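PDB 3OJO: Cap5O from Staphylococcus aureus, which probably oxidises UDP-N-acetyl-mannosamine with NAD as the electron acceptor, as a dehydrogenase of capsular polysaccharide biosynthesis. Local coordinates for residues B[301-306]-B[342-347]; B[316-321]-B[377-382]. All blocks are in the same frame, centred on the assembly; numbering follows the deposited sequence.

In the C-terminal, UDP-binding-type domain of Cap5O, helices lie on one face of a parallel sheet, and the two contacts sample both layers. Contact 2 joins two neighbouring strands of the five-stranded sheet, and contact 1 joins the two helices, 286-312 and 336-346, that cover the Val-318, Val-320, Leu-377 and Leu-379 face. The two contact centres lie about 10 Å apart, and the layers interlock: Leu-344 CD1 is 3.7 Å from Val-318 CG1, while Thr-306 CG2 is 3.8 Å from Leu-377 CD2. Helix 286-312 leads into strand 317-321, which in turn leads to helix 336-346. Both contacts lie away from the NAD site; a bound pyridine-2,6-dicarboxylic acid lies about 11 Å from the Ser-382 side chain, too far to touch it.

Contact 1 (B[301-306]-B[342-347])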
loop_
_atom_site.group_PDB
_atom_site.type_symbol
_atom_site.label_atom_id
_atom_site.label_comp_id
_atom_site.label_asym_id
_atom_site.label_seq_id
_atom_site.Cartn_x
_atom_site.Cartn_y
_atom_site.Cartn_z
ATOM N N TYR B 301 0.395 -5.720 -21.445
ATOM C CA TYR B 301 -0.046 -6.987 -20.858
ATOM C C TYR B 301 -1.461 -7.339 -21.354
ATOM O O TYR B 301 -1.728 -8.496 -21.679
ATOM C CB TYR B 301 0.023 -6.935 -19.306
ATOM C CG TYR B 301 -0.471 -8.194 -18.630
ATOM C CD1 TYR B 301 0.355 -9.302 -18.493
ATOM C CD2 TYR B 301 -1.786 -8.298 -18.181
ATOM C CE1 TYR B 301 -0.112 -10.481 -17.922
ATOM C CE2 TYR B 301 -2.259 -9.466 -17.594
ATOM C CZ TYR B 301 -1.419 -10.553 -17.468
ATOM O OH TYR B 301 -1.903 -11.701 -16.896
ATOM N N VAL B 302 -2.360 -6.336 -21.406
ATOM C CA VAL B 302 -3.744 -6.465 -21.890
ATOM C C VAL B 302 -3.715 -6.784 -23.402
ATOM O O VAL B 302 -4.412 -7.702 -23.843
ATOM C CB VAL B 302 -4.582 -5.197 -21.544
ATOM C CG1 VAL B 302 -5.926 -5.165 -22.269
ATOM C CG2 VAL B 302 -4.786 -5.082 -20.037
ATOM N N VAL B 303 -2.874 -6.059 -24.171
ATOM C CA VAL B 303 -2.692 -6.250 -25.611
ATOM C C VAL B 303 -2.187 -7.693 -25.905
ATOM O O VAL B 303 -2.769 -8.372 -26.751
ATOM C CB VAL B 303 -1.811 -5.123 -26.244
ATOM C CG1 VAL B 303 -1.413 -5.449 -27.682
ATOM C CG2 VAL B 303 -2.519 -3.765 -26.185
ATOM N N ASP B 304 -1.165 -8.168 -25.166
ATOM C CA ASP B 304 -0.614 -9.515 -25.313
ATOM C C ASP B 304 -1.670 -10.580 -25.004
ATOM O O ASP B 304 -1.734 -11.598 -25.697
ATOM C CB ASP B 304 0.647 -9.692 -24.435
ATOM C CG ASP B 304 1.011 -11.144 -24.139
ATOM O OD1 ASP B 304 1.464 -11.848 -25.078
ATOM O OD2 ASP B 304 0.795 -11.590 -22.976
ATOM N N THR B 305 -2.508 -10.336 -23.985
ATOM C CA THR B 305 -3.594 -11.250 -23.606
ATOM C C THR B 305 -4.666 -11.278 -24.715
ATOM O O THR B 305 -5.167 -12.355 -25.055
ATOM C CB THR B 305 -4.141 -10.886 -22.225
ATOM O OG1 THR B 305 -3.057 -10.834 -21.294
ATOM C CG2 THR B 305 -5.183 -11.860 -21.735
ATOM N N THR B 306 -4.977 -10.097 -25.287
ATOM C CA THR B 306 -5.941 -9.913 -26.367
ATOM C C THR B 306 -5.475 -10.685 -27.604
ATOM O O THR B 306 -6.246 -11.487 -28.134
ATOM C CB THR B 306 -6.196 -8.397 -26.590
ATOM O OG1 THR B 306 -6.812 -7.857 -25.415
ATOM C CG2 THR B 306 -7.078 -8.101 -27.811
ATOM N N GLU B 342 -5.176 2.369 -29.131
ATOM C CA GLU B 342 -4.154 2.885 -30.021
ATOM C C GLU B 342 -3.103 1.791 -30.367
ATOM O O GLU B 342 -2.654 1.732 -31.512
ATOM C CB GLU B 342 -3.529 4.111 -29.326
ATOM C CG GLU B 342 -2.340 4.776 -29.994
ATOM C CD GLU B 342 -1.631 5.828 -29.152
ATOM O OE1 GLU B 342 -2.013 6.026 -27.972
ATOM O OE2 GLU B 342 -0.691 6.466 -29.687
ATOM N N LEU B 343 -2.713 0.948 -29.377
ATOM C CA LEU B 343 -1.758 -0.160 -29.533
ATOM C C LEU B 343 -2.400 -1.247 -30.359
ATOM O O LEU B 343 -1.743 -1.833 -31.222
ATOM C CB LEU B 343 -1.335 -0.762 -28.167
ATOM C CG LEU B 343 -0.259 -0.026 -27.366
ATOM C CD1 LEU B 343 -0.200 -0.557 -25.944
ATOM C CD2 LEU B 343 1.099 -0.102 -28.044
ATOM N N LEU B 344 -3.673 -1.518 -30.084
ATOM C CA LEU B 344 -4.441 -2.508 -30.819
ATOM C C LEU B 344 -4.651 -2.034 -32.270
ATOM O O LEU B 344 -4.556 -2.844 -33.199
ATOM C CB LEU B 344 -5.786 -2.790 -30.125
ATOM C CG LEU B 344 -5.794 -3.672 -28.883
ATOM C CD1 LEU B 344 -7.204 -3.966 -28.469
ATOM C CD2 LEU B 344 -5.037 -4.980 -29.095
ATOM N N ASN B 345 -4.919 -0.720 -32.460
ATOM C CA ASN B 345 -5.106 -0.105 -33.774
ATOM C C ASN B 345 -3.814 -0.217 -34.586
ATOM O O ASN B 345 -3.873 -0.620 -35.750
ATOM C CB ASN B 345 -5.543 1.359 -33.651
ATOM C CG ASN B 345 -6.127 1.926 -34.922
ATOM O OD1 ASN B 345 -5.423 2.189 -35.904
ATOM N ND2 ASN B 345 -7.433 2.119 -34.931
ATOM N N GLN B 346 -2.657 0.104 -33.963
ATOM C CA GLN B 346 -1.332 0.007 -34.571
ATOM C C GLN B 346 -1.032 -1.441 -34.982
ATOM O O GLN B 346 -0.544 -1.679 -36.091
ATOM C CB GLN B 346 -0.267 0.522 -33.596
ATOM C CG GLN B 346 1.144 0.339 -34.114
ATOM C CD GLN B 346 2.061 1.490 -33.810
ATOM O OE1 GLN B 346 2.214 1.908 -32.660
ATOM N NE2 GLN B 346 2.722 1.979 -34.846
ATOM N N GLU B 347 -1.410 -2.406 -34.112
ATOM C CA GLU B 347 -1.201 -3.835 -34.297
ATOM C C GLU B 347 -1.882 -4.417 -35.539
ATOM O O GLU B 347 -3.112 -4.374 -35.652
ATOM C CB GLU B 347 -1.610 -4.619 -33.031
ATOM C CG GLU B 347 -0.887 -5.947 -32.864
ATOM C CD GLU B 347 0.572 -5.849 -32.454
ATOM O OE1 GLU B 347 1.450 -6.177 -33.288
ATOM O OE2 GLU B 347 0.838 -5.449 -31.298
#
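Val-303 overlaps two successive leucines of the neighbouring helix with its two methyl groups, one for each. The pair forms a helical layer on the parallel sheet of the alpha/beta C-terminal domain: the long helix 286-312, which leads into the sheet, lies next to helix 336-346. The axes of the two short segments approach to 10.4 Å and are inclined at 44°, and the backbones come nearest where Val-303 faces Leu-344. With CG1 anti to the backbone N (chi1 170°), Val-303 splays its methyls. CG2 meets the root of Leu-343, 3.8 Å from its CB, the two side chains crossing at about a right angle. CG1 instead lies 3.9 Å from Leu-344 CD2, as those side chains slide past each other in opposite directions.

Leu-344 bends its tip inward although its CB does not aim at the other helix, and it also packs against Val-320 and Leu-379 of the underlying sheet. Thr-306, one turn after Val-303, crosses that tip with its methyl; its hydroxyl is turned back into its own helix, where OG1 donates to Val-302 O at 2.9 Å from above the carbonyl plane. The same oxygen also accepts the amide of Thr-306. The threonine thus buries its polar end and presents carbon to the interface: Thr-306 CG2 sits 3.9 Å from Leu-344 CD2.

Contact 2 (B[316-321]-B[377-382]); sequences NKVTVF and LVLILS
Lys-317 opens the pairing of two adjacent parallel strands inside the five-stranded sheet of the Rossmann-like C-terminal domain, Lys-317 O taking a weak, 3.5 Å bond from Leu-377 N. Its ammonium group turns elsewhere, to the carbonyls of Ala-371 and Lys-373. Val-318 bonds through its backbone to strand 351-355, on the side of its own strand remote from 377-380, and its side chain points to the face covered by helices 286-312 and 336-346. There CG2, anti to the backbone N, lies beside Leu-377 CD2 at 3.9 Å, the two side chains pointing the same way.

Thr-319 grips strand 377-380 twice. Its N donates to Leu-377 O at 2.9 Å, nearly along the C=O axis, and its O receives Leu-379 N at 2.7 Å from above the carbonyl plane. Its hydroxyl hydrogen-bonds with Ala-371 O, which satisfies this buried polar atom. Val-320 returns to the helix-covered face, where CG1 meets Leu-381 CD1 at 3.7 Å as the side chains cross obliquely.

Phe-321 closes the ladder: its N donates to Leu-379 O (2.7 Å) in the carbonyl plane, and its O takes Leu-381 N at 3.0 Å plus a weak bond from Ser-382 N. Its ring, on the other face together with Thr-319, Val-378 and Ile-380, also meets the rings of Tyr-355 and Phe-387. In a CH-pi contact, Val-378 CG1 stands over the middle of the Phe-321 ring, 3.8 Å from the centroid and 7° off the normal.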
loop_
_atom_site.group_PDB
_atom_site.type_symbol
_atom_site.label_atom_id
_atom_site.label_comp_id
_atom_site.label_asym_id
_atom_site.label_seq_id
_atom_site.Cartn_x
_atom_site.Cartn_y
_atom_site.Cartn_z
ATOM N N ASN B 316 -10.494 -11.071 -36.495
ATOM C CA ASN B 316 -9.505 -10.048 -36.152
ATOM C C ASN B 316 -10.137 -8.922 -35.314
ATOM O O ASN B 316 -9.414 -8.162 -34.669
ATOM C CB ASN B 316 -8.918 -9.448 -37.443
ATOM C CG ASN B 316 -7.757 -10.210 -38.025
ATOM O OD1 ASN B 316 -7.399 -11.315 -37.585
ATOM N ND2 ASN B 316 -7.114 -9.614 -39.016
ATOM N N LYS B 317 -11.485 -8.815 -35.355
ATOM C CA LYS B 317 -12.251 -7.770 -34.695
ATOM C C LYS B 317 -12.359 -7.842 -33.175
ATOM O O LYS B 317 -12.935 -8.787 -32.622
ATOM C CB LYS B 317 -13.615 -7.538 -35.361
ATOM C CG LYS B 317 -14.086 -6.094 -35.224
ATOM C CD LYS B 317 -15.576 -5.946 -35.429
ATOM C CE LYS B 317 -16.024 -4.547 -35.098
ATOM N NZ LYS B 317 -17.490 -4.393 -35.238
ATOM N N VAL B 318 -11.806 -6.801 -32.512
ATOM C CA VAL B 318 -11.854 -6.589 -31.067
ATOM C C VAL B 318 -12.571 -5.270 -30.825
ATOM O O VAL B 318 -12.153 -4.237 -31.361
ATOM C CB VAL B 318 -10.483 -6.666 -30.321
ATOM C CG1 VAL B 318 -9.499 -5.621 -30.823
ATOM C CG2 VAL B 318 -10.670 -6.539 -28.806
ATOM N N THR B 319 -13.663 -5.312 -30.039
ATOM C CA THR B 319 -14.413 -4.114 -29.686
ATOM C C THR B 319 -14.014 -3.646 -28.289
ATOM O O THR B 319 -14.286 -4.318 -27.295
ATOM C CB THR B 319 -15.929 -4.316 -29.831
ATOM O OG1 THR B 319 -16.209 -4.811 -31.135
ATOM C CG2 THR B 319 -16.707 -3.032 -29.598
ATOM N N VAL B 320 -13.369 -2.491 -28.224
ATOM C CA VAL B 320 -12.965 -1.870 -26.965
ATOM C C VAL B 320 -14.206 -1.178 -26.360
ATOM O O VAL B 320 -14.930 -0.467 -27.063
ATOM C CB VAL B 320 -11.753 -0.916 -27.186
ATOM C CG1 VAL B 320 -11.615 0.111 -26.064
ATOM C CG2 VAL B 320 -10.462 -1.705 -27.367
ATOM N N PHE B 321 -14.461 -1.438 -25.072
ATOM C CA PHE B 321 -15.561 -0.865 -24.294
ATOM C C PHE B 321 -14.962 0.074 -23.232
ATOM O O PHE B 321 -14.458 -0.372 -22.205
ATOM C CB PHE B 321 -16.400 -1.986 -23.654
ATOM C CG PHE B 321 -17.586 -2.476 -24.446
ATOM C CD1 PHE B 321 -18.703 -2.990 -23.801
ATOM C CD2 PHE B 321 -17.578 -2.454 -25.836
ATOM C CE1 PHE B 321 -19.798 -3.466 -24.529
ATOM C CE2 PHE B 321 -18.681 -2.919 -26.566
ATOM C CZ PHE B 321 -19.781 -3.425 -25.906
ATOM N N LEU B 377 -13.988 -10.611 -29.887
ATOM C CA LEU B 377 -13.797 -10.278 -28.465
ATOM C C LEU B 377 -14.252 -8.863 -28.086
ATOM O O LEU B 377 -13.945 -7.916 -28.796
ATOM C CB LEU B 377 -12.309 -10.502 -28.069
ATOM C CG LEU B 377 -11.789 -9.928 -26.732
ATOM C CD1 LEU B 377 -12.276 -10.732 -25.520
ATOM C CD2 LEU B 377 -10.280 -9.800 -26.746
ATOM N N VAL B 378 -14.983 -8.731 -26.962
ATOM C CA VAL B 378 -15.367 -7.440 -26.351
ATOM C C VAL B 378 -14.390 -7.182 -25.191
ATOM O O VAL B 378 -14.295 -7.976 -24.243
ATOM C CB VAL B 378 -16.861 -7.309 -25.951
ATOM C CG1 VAL B 378 -17.058 -6.349 -24.772
ATOM C CG2 VAL B 378 -17.688 -6.853 -27.151
ATOM N N LEU B 379 -13.615 -6.111 -25.324
ATOM C CA LEU B 379 -12.603 -5.749 -24.347
ATOM C C LEU B 379 -13.087 -4.621 -23.439
ATOM O O LEU B 379 -13.227 -3.486 -23.897
ATOM C CB LEU B 379 -11.279 -5.397 -25.066
ATOM C CG LEU B 379 -10.018 -5.237 -24.219
ATOM C CD1 LEU B 379 -9.718 -6.496 -23.389
ATOM C CD2 LEU B 379 -8.832 -4.879 -25.090
ATOM N N ILE B 380 -13.330 -4.932 -22.147
ATOM C CA ILE B 380 -13.758 -3.904 -21.192
ATOM C C ILE B 380 -12.569 -3.245 -20.438
ATOM O O ILE B 380 -11.901 -3.871 -19.609
ATOM C CB ILE B 380 -14.936 -4.322 -20.292
ATOM C CG1 ILE B 380 -15.984 -5.104 -21.100
ATOM C CG2 ILE B 380 -15.531 -3.083 -19.602
ATOM C CD1 ILE B 380 -17.211 -5.427 -20.388
ATOM N N LEU B 381 -12.334 -1.966 -20.755
ATOM C CA LEU B 381 -11.223 -1.155 -20.255
ATOM C C LEU B 381 -11.613 0.006 -19.342
ATOM O O LEU B 381 -10.724 0.561 -18.689
ATOM C CB LEU B 381 -10.344 -0.655 -21.415
ATOM C CG LEU B 381 -9.835 -1.666 -22.428
ATOM C CD1 LEU B 381 -9.111 -0.969 -23.505
ATOM C CD2 LEU B 381 -8.950 -2.729 -21.775
ATOM N N SER B 382 -12.934 0.329 -19.242
ATOM C CA SER B 382 -13.477 1.374 -18.351
ATOM C C SER B 382 -14.634 0.845 -17.518
ATOM O O SER B 382 -15.383 0.004 -17.999
ATOM C CB SER B 382 -13.911 2.605 -19.139
ATOM O OG SER B 382 -12.806 3.137 -19.855
#